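Local coordinates for protein allantoin racemase (Pseudomonas fluorescens, PDB 5LG5) that racemises allantoin, interconverting its two enantiomers, and probably acts in the same way on other 5-monosubstituted hydantoins, at residues E[57-62]-E[83-88]; E[136-140]-E[166-172]. All blocks are in the same frame, centred on the assembly; numbering follows the deposited sequence.

Overall arrangement
Two contacts, one in each of two similarly built α/β halves, illustrate how parallel α/β units are covered by their helices. Interaction 1 comes first along the chain and closes before interaction 2 opens. It joins helices 47-63 and 81-87 beside the sheet of strands 31-35, 2-7, 70-74 and 92-94. Interaction 2 sets strand 136-141, the edge strand of the second sheet within this chain, against helix 153-171; that sheet has the same 2-1-3-4 strand order. Their centres are about 34 Å apart, on opposite sides of the chain's centre, and their nearest atoms about 19 Å apart. They are therefore separate packing events: a buried apolar one, and a polar one nearer the surface.

Interaction 1: residues E[57-62]-E[83-88]; sequences VMDRVM and GLQELL
Between Met58 and Leu84 no flat group meets another, so there are no faces or edges to assign: leucine, valine and methionine side chains carry the contact, with the bare backbone of Gly83. Leu84 is central. Its CD1 lies 3.7 Å from Met58 CG and also comes up to Val61 CB, while its other branch, CD2, meets Val57 CG1 at 3.7 Å. Met58 runs extended through chi2 (-178°), which carries SD to the second helix, 3.7 Å from Gly83 CA; the bend at chi3 turns only the terminal methyl. Gly83 has no CB on this side, which is what allows the sulfur so close to its backbone. Leu87 CD1 reaches Met58 CG at 3.9 Å, the two side chains crossing at about a right angle. At the far end Met62, folded at chi2 and chi3, brings its methyl across to Leu88 at a slant; Met62 CE and Leu88 CD2 are only 3.3 Å apart, a tight fit. Beneath the pair, Val57 and Val61 rest on Val6, Leu84 on Gln73 and Leu88 on Val71, while Tyr51 and Phe48 of a second subunit pack on Met58 and Leu87. Two helices running in roughly the same direction, their segment axes crossing at -29°, side by side on one face of a parallel sheet, are characteristic of successive beta-alpha-beta crossovers in a three-layer α/β fold.

Interaction 2: residues E[136-140]-E[166-172]; sequences CASVR and LAIREDK
Arg140 reaches from the strand to meet Asp171, Glu170 and Leu166 on the helix, and its side chain can be followed outward step by step. CB points toward the helix; CG lies anti to the carbonyl carbon (chi1 -67°), and the near-180° torsions beyond it keep the chain extended to NE. CG passes Asp171 OD2 at the limit of contact, and CD lies 4.0 Å from Ala167 CB. At NE the polar part begins: Arg140 NE donates to Asp171 OD2 over 2.7 Å, almost straight at 172°, with the acceptor in the guanidinium plane and approached on its syn side, though tilted 23° out of the carboxylate plane. CZ lies near Leu166 CB, which covers one face of the guanidinium toward the rim. Of the two terminal nitrogens, Arg140 NH1 packs 3.5 Å from Leu166 CD1 and is hydrogen-bonded to Gln163 OE1. Arg140 NH2 makes a weak second bond to Asp171 OD2 (3.3 Å) and a longer salt bridge to Glu170 OE1 (3.4 Å), whose carboxylate also pairs with Arg169. Asp171 OD2 is gripped a second time by Ser138 OG at 2.5 Å, from the opposite face of the carboxylate plane; that hydroxyl is tied in turn to Ser111 on the neighbouring strand. Replacing Arg140 with a leucine would probably leave Asp171 holding Ser138 alone, its charge without a mate, and Glu170 without its partner on the strand. Nearer the start of the strand, Ala137 CB touches Asp171 O at 3.2 Å. Strand 136-141, helix 153-171 and parallel strand 175-179 make a beta-alpha-beta crossover, passing over strand 110-114; the Arg140-Asp171 bridge ties its strand to its helix.

Interaction 1: residues E[57-62]-E[83-88]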
loop_
_atom_site.group_PDB
_atom_site.type_symbol
_atom_site.label_atom_id
_atom_site.label_comp_id
_atom_site.label_asym_id
_atom_site.label_seq_id
_atom_site.Cartn_x
_atom_site.Cartn_y
_atom_site.Cartn_z
ATOM N N VAL E 57 1.923 30.286 12.064
ATOM C CA VAL E 57 0.519 30.059 12.399
ATOM C C VAL E 57 0.375 29.691 13.871
ATOM O O VAL E 57 -0.483 30.218 14.581
ATOM C CB VAL E 57 -0.110 28.960 11.486
ATOM C CG1 VAL E 57 -1.443 28.471 12.047
ATOM C CG2 VAL E 57 -0.283 29.487 10.051
ATOM N N MET E 58 1.228 28.780 14.326
ATOM C CA MET E 58 1.244 28.384 15.731
ATOM C C MET E 58 1.474 29.589 16.639
ATOM O O MET E 58 0.763 29.797 17.626
ATOM C CB MET E 58 2.325 27.318 15.965
ATOM C CG MET E 58 1.940 25.917 15.509
ATOM S SD MET E 58 3.239 24.706 15.870
ATOM C CE MET E 58 3.834 24.453 14.208
ATOM N N ASP E 59 2.459 30.393 16.268
ATOM C CA ASP E 59 2.756 31.646 16.959
ATOM C C ASP E 59 1.528 32.573 17.033
ATOM O O ASP E 59 1.157 33.075 18.100
ATOM C CB ASP E 59 3.920 32.341 16.236
ATOM C CG ASP E 59 4.283 33.688 16.855
ATOM O OD1 ASP E 59 4.096 34.746 16.200
ATOM O OD2 ASP E 59 4.782 33.674 17.995
ATOM N N ARG E 60 0.874 32.759 15.892
ATOM C CA ARG E 60 -0.268 33.674 15.783
ATOM C C ARG E 60 -1.440 33.234 16.646
ATOM O O ARG E 60 -2.126 34.046 17.266
ATOM C CB ARG E 60 -0.716 33.782 14.325
ATOM C CG ARG E 60 -1.689 34.923 14.022
ATOM C CD ARG E 60 -1.183 36.268 14.531
ATOM N NE ARG E 60 -2.245 37.260 14.725
ATOM C CZ ARG E 60 -3.005 37.378 15.812
ATOM N NH1 ARG E 60 -2.871 36.540 16.833
ATOM N NH2 ARG E 60 -3.919 38.334 15.867
ATOM N N VAL E 61 -1.681 31.933 16.657
ATOM C CA VAL E 61 -2.783 31.375 17.419
ATOM C C VAL E 61 -2.512 31.457 18.922
ATOM O O VAL E 61 -3.405 31.781 19.711
ATOM C CB VAL E 61 -3.078 29.925 16.963
ATOM C CG1 VAL E 61 -4.065 29.239 17.912
ATOM C CG2 VAL E 61 -3.576 29.934 15.498
ATOM N N MET E 62 -1.281 31.152 19.307
ATOM C CA MET E 62 -0.876 31.243 20.713
ATOM C C MET E 62 -0.913 32.687 21.219
ATOM O O MET E 62 -1.188 32.938 22.388
ATOM C CB MET E 62 0.519 30.642 20.921
ATOM C CG MET E 62 0.586 29.116 20.749
ATOM S SD MET E 62 -0.635 28.200 21.714
ATOM C CE MET E 62 -1.828 27.886 20.463
ATOM N N GLY E 83 1.161 20.489 15.178
ATOM C CA GLY E 83 1.685 21.355 16.224
ATOM C C GLY E 83 0.568 22.063 16.960
ATOM O O GLY E 83 0.546 22.102 18.198
ATOM N N LEU E 84 -0.363 22.633 16.197
ATOM C CA LEU E 84 -1.549 23.258 16.796
ATOM C C LEU E 84 -2.286 22.258 17.674
ATOM O O LEU E 84 -2.723 22.595 18.775
ATOM C CB LEU E 84 -2.518 23.755 15.721
ATOM C CG LEU E 84 -2.608 25.237 15.314
ATOM C CD1 LEU E 84 -1.665 26.130 16.110
ATOM C CD2 LEU E 84 -2.415 25.399 13.812
ATOM N N GLN E 85 -2.436 21.033 17.170
ATOM C CA GLN E 85 -3.147 19.986 17.906
ATOM C C GLN E 85 -2.517 19.667 19.259
ATOM O O GLN E 85 -3.220 19.323 20.214
ATOM C CB GLN E 85 -3.310 18.722 17.053
ATOM C CG GLN E 85 -4.373 18.863 15.939
ATOM C CD GLN E 85 -4.458 17.635 15.059
ATOM O OE1 GLN E 85 -3.476 17.261 14.422
ATOM N NE2 GLN E 85 -5.626 16.989 15.029
ATOM N N GLU E 86 -1.197 19.763 19.347
ATOM C CA GLU E 86 -0.518 19.562 20.633
ATOM C C GLU E 86 -0.748 20.761 21.515
ATOM O O GLU E 86 -1.032 20.628 22.700
ATOM C CB GLU E 86 0.978 19.408 20.433
ATOM C CG GLU E 86 1.396 18.091 19.857
ATOM C CD GLU E 86 2.890 17.927 19.882
ATOM O OE1 GLU E 86 3.580 18.900 20.278
ATOM O OE2 GLU E 86 3.368 16.846 19.470
ATOM N N LEU E 87 -0.592 21.943 20.918
ATOM C CA LEU E 87 -0.682 23.195 21.650
ATOM C C LEU E 87 -2.082 23.461 22.188
ATOM O O LEU E 87 -2.235 24.036 23.265
ATOM C CB LEU E 87 -0.256 24.349 20.746
ATOM C CG LEU E 87 1.234 24.338 20.392
ATOM C CD1 LEU E 87 1.506 25.360 19.317
ATOM C CD2 LEU E 87 2.063 24.631 21.651
ATOM N N LEU E 88 -3.102 23.032 21.445
ATOM C CA LEU E 88 -4.473 23.428 21.761
ATOM C C LEU E 88 -5.311 22.303 22.371
ATOM O O LEU E 88 -5.037 21.131 22.142
ATOM C CB LEU E 88 -5.146 23.937 20.491
ATOM C CG LEU E 88 -4.500 25.168 19.866
ATOM C CD1 LEU E 88 -5.111 25.450 18.496
ATOM C CD2 LEU E 88 -4.753 26.327 20.810
#

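Interaction 2: residues E[136-140]-E[166-172]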
loop_
_atom_site.group_PDB
_atom_site.type_symbol
_atom_site.label_atom_id
_atom_site.label_comp_id
_atom_site.label_asym_id
_atom_site.label_seq_id
_atom_site.Cartn_x
_atom_site.Cartn_y
_atom_site.Cartn_z
ATOM N N CYS E 136 -7.975 10.005 -3.866
ATOM C CA CYS E 136 -7.537 11.131 -4.674
ATOM C C CYS E 136 -7.145 10.670 -6.083
ATOM O O CYS E 136 -6.206 9.887 -6.257
ATOM C CB CYS E 136 -6.375 11.866 -3.996
ATOM S SG CYS E 136 -5.843 13.332 -4.901
ATOM N N ALA E 137 -7.875 11.142 -7.090
ATOM C CA ALA E 137 -7.557 10.804 -8.477
ATOM C C ALA E 137 -6.284 11.516 -8.966
ATOM O O ALA E 137 -5.536 10.975 -9.783
ATOM C CB ALA E 137 -8.735 11.120 -9.388
ATOM N N SER E 138 -6.052 12.727 -8.466
ATOM C CA SER E 138 -4.877 13.505 -8.835
ATOM C C SER E 138 -4.818 14.817 -8.072
ATOM O O SER E 138 -5.827 15.312 -7.555
ATOM C CB SER E 138 -4.863 13.794 -10.345
ATOM O OG SER E 138 -6.033 14.486 -10.747
ATOM N N VAL E 139 -3.616 15.369 -7.995
ATOM C CA VAL E 139 -3.430 16.736 -7.564
ATOM C C VAL E 139 -2.827 17.469 -8.736
ATOM O O VAL E 139 -1.761 17.091 -9.223
ATOM C CB VAL E 139 -2.492 16.814 -6.350
ATOM C CG1 VAL E 139 -2.243 18.299 -5.935
ATOM C CG2 VAL E 139 -3.071 15.998 -5.214
ATOM N N ARG E 140 -3.518 18.493 -9.217
ATOM C CA ARG E 140 -3.085 19.190 -10.421
ATOM C C ARG E 140 -2.838 20.661 -10.170
ATOM O O ARG E 140 -3.567 21.307 -9.411
ATOM C CB ARG E 140 -4.135 19.060 -11.519
ATOM C CG ARG E 140 -4.305 17.670 -12.045
ATOM C CD ARG E 140 -5.221 17.693 -13.242
ATOM N NE ARG E 140 -5.044 16.495 -14.039
ATOM C CZ ARG E 140 -4.402 16.476 -15.196
ATOM N NH1 ARG E 140 -3.914 17.604 -15.695
ATOM N NH2 ARG E 140 -4.275 15.334 -15.856
ATOM N N LEU E 166 -9.420 18.423 -17.038
ATOM C CA LEU E 166 -8.484 17.334 -17.284
ATOM C C LEU E 166 -8.593 16.269 -16.198
ATOM O O LEU E 166 -8.542 15.067 -16.472
ATOM C CB LEU E 166 -7.051 17.867 -17.369
ATOM C CG LEU E 166 -6.701 18.733 -18.580
ATOM C CD1 LEU E 166 -5.307 19.334 -18.433
ATOM C CD2 LEU E 166 -6.772 17.898 -19.865
ATOM N N ALA E 167 -8.754 16.723 -14.962
ATOM C CA ALA E 167 -8.895 15.814 -13.839
ATOM C C ALA E 167 -10.116 14.911 -14.026
ATOM O O ALA E 167 -10.040 13.693 -13.832
ATOM C CB ALA E 167 -8.995 16.601 -12.544
ATOM N N ILE E 168 -11.228 15.507 -14.439
ATOM C CA ILE E 168 -12.453 14.749 -14.675
ATOM C C ILE E 168 -12.277 13.770 -15.833
ATOM O O ILE E 168 -12.517 12.557 -15.698
ATOM C CB ILE E 168 -13.628 15.713 -14.979
ATOM C CG1 ILE E 168 -13.901 16.595 -13.768
ATOM C CG2 ILE E 168 -14.869 14.958 -15.425
ATOM C CD1 ILE E 168 -14.654 17.878 -14.094
ATOM N N ARG E 169 -11.803 14.290 -16.959
ATOM C CA ARG E 169 -11.699 13.500 -18.181
ATOM C C ARG E 169 -10.616 12.429 -18.113
ATOM O O ARG E 169 -10.879 11.251 -18.362
ATOM C CB ARG E 169 -11.436 14.427 -19.373
ATOM C CG ARG E 169 -11.166 13.714 -20.681
ATOM C CD ARG E 169 -11.193 14.682 -21.856
ATOM N NE ARG E 169 -9.850 15.155 -22.176
ATOM C CZ ARG E 169 -8.914 14.442 -22.798
ATOM N NH1 ARG E 169 -9.152 13.185 -23.171
ATOM N NH2 ARG E 169 -7.725 14.987 -23.029
ATOM N N GLU E 170 -9.405 12.841 -17.751
ATOM C CA GLU E 170 -8.260 11.941 -17.753
ATOM C C GLU E 170 -8.059 11.176 -16.447
ATOM O O GLU E 170 -7.690 10.004 -16.461
ATOM C CB GLU E 170 -6.998 12.710 -18.137
ATOM C CG GLU E 170 -7.097 13.334 -19.517
ATOM C CD GLU E 170 -5.859 14.103 -19.889
ATOM O OE1 GLU E 170 -4.988 14.275 -19.005
ATOM O OE2 GLU E 170 -5.752 14.519 -21.067
ATOM N N ASP E 171 -8.262 11.839 -15.316
ATOM C CA ASP E 171 -7.993 11.202 -14.035
ATOM C C ASP E 171 -9.231 10.551 -13.410
ATOM O O ASP E 171 -9.131 9.893 -12.366
ATOM C CB ASP E 171 -7.374 12.202 -13.052
ATOM C CG ASP E 171 -6.163 12.908 -13.623
ATOM O OD1 ASP E 171 -5.490 12.302 -14.472
ATOM O OD2 ASP E 171 -5.887 14.064 -13.226
ATOM N N LYS E 172 -10.393 10.768 -14.023
ATOM C CA LYS E 172 -11.672 10.230 -13.499
ATOM C C LYS E 172 -12.084 10.818 -12.152
ATOM O O LYS E 172 -12.731 10.142 -11.328
ATOM C CB LYS E 172 -11.679 8.700 -13.433
ATOM C CG LYS E 172 -11.404 8.046 -14.775
ATOM C CD LYS E 172 -12.361 8.601 -15.832
ATOM C CE LYS E 172 -12.050 8.018 -17.212
ATOM N NZ LYS E 172 -13.269 7.564 -17.931
#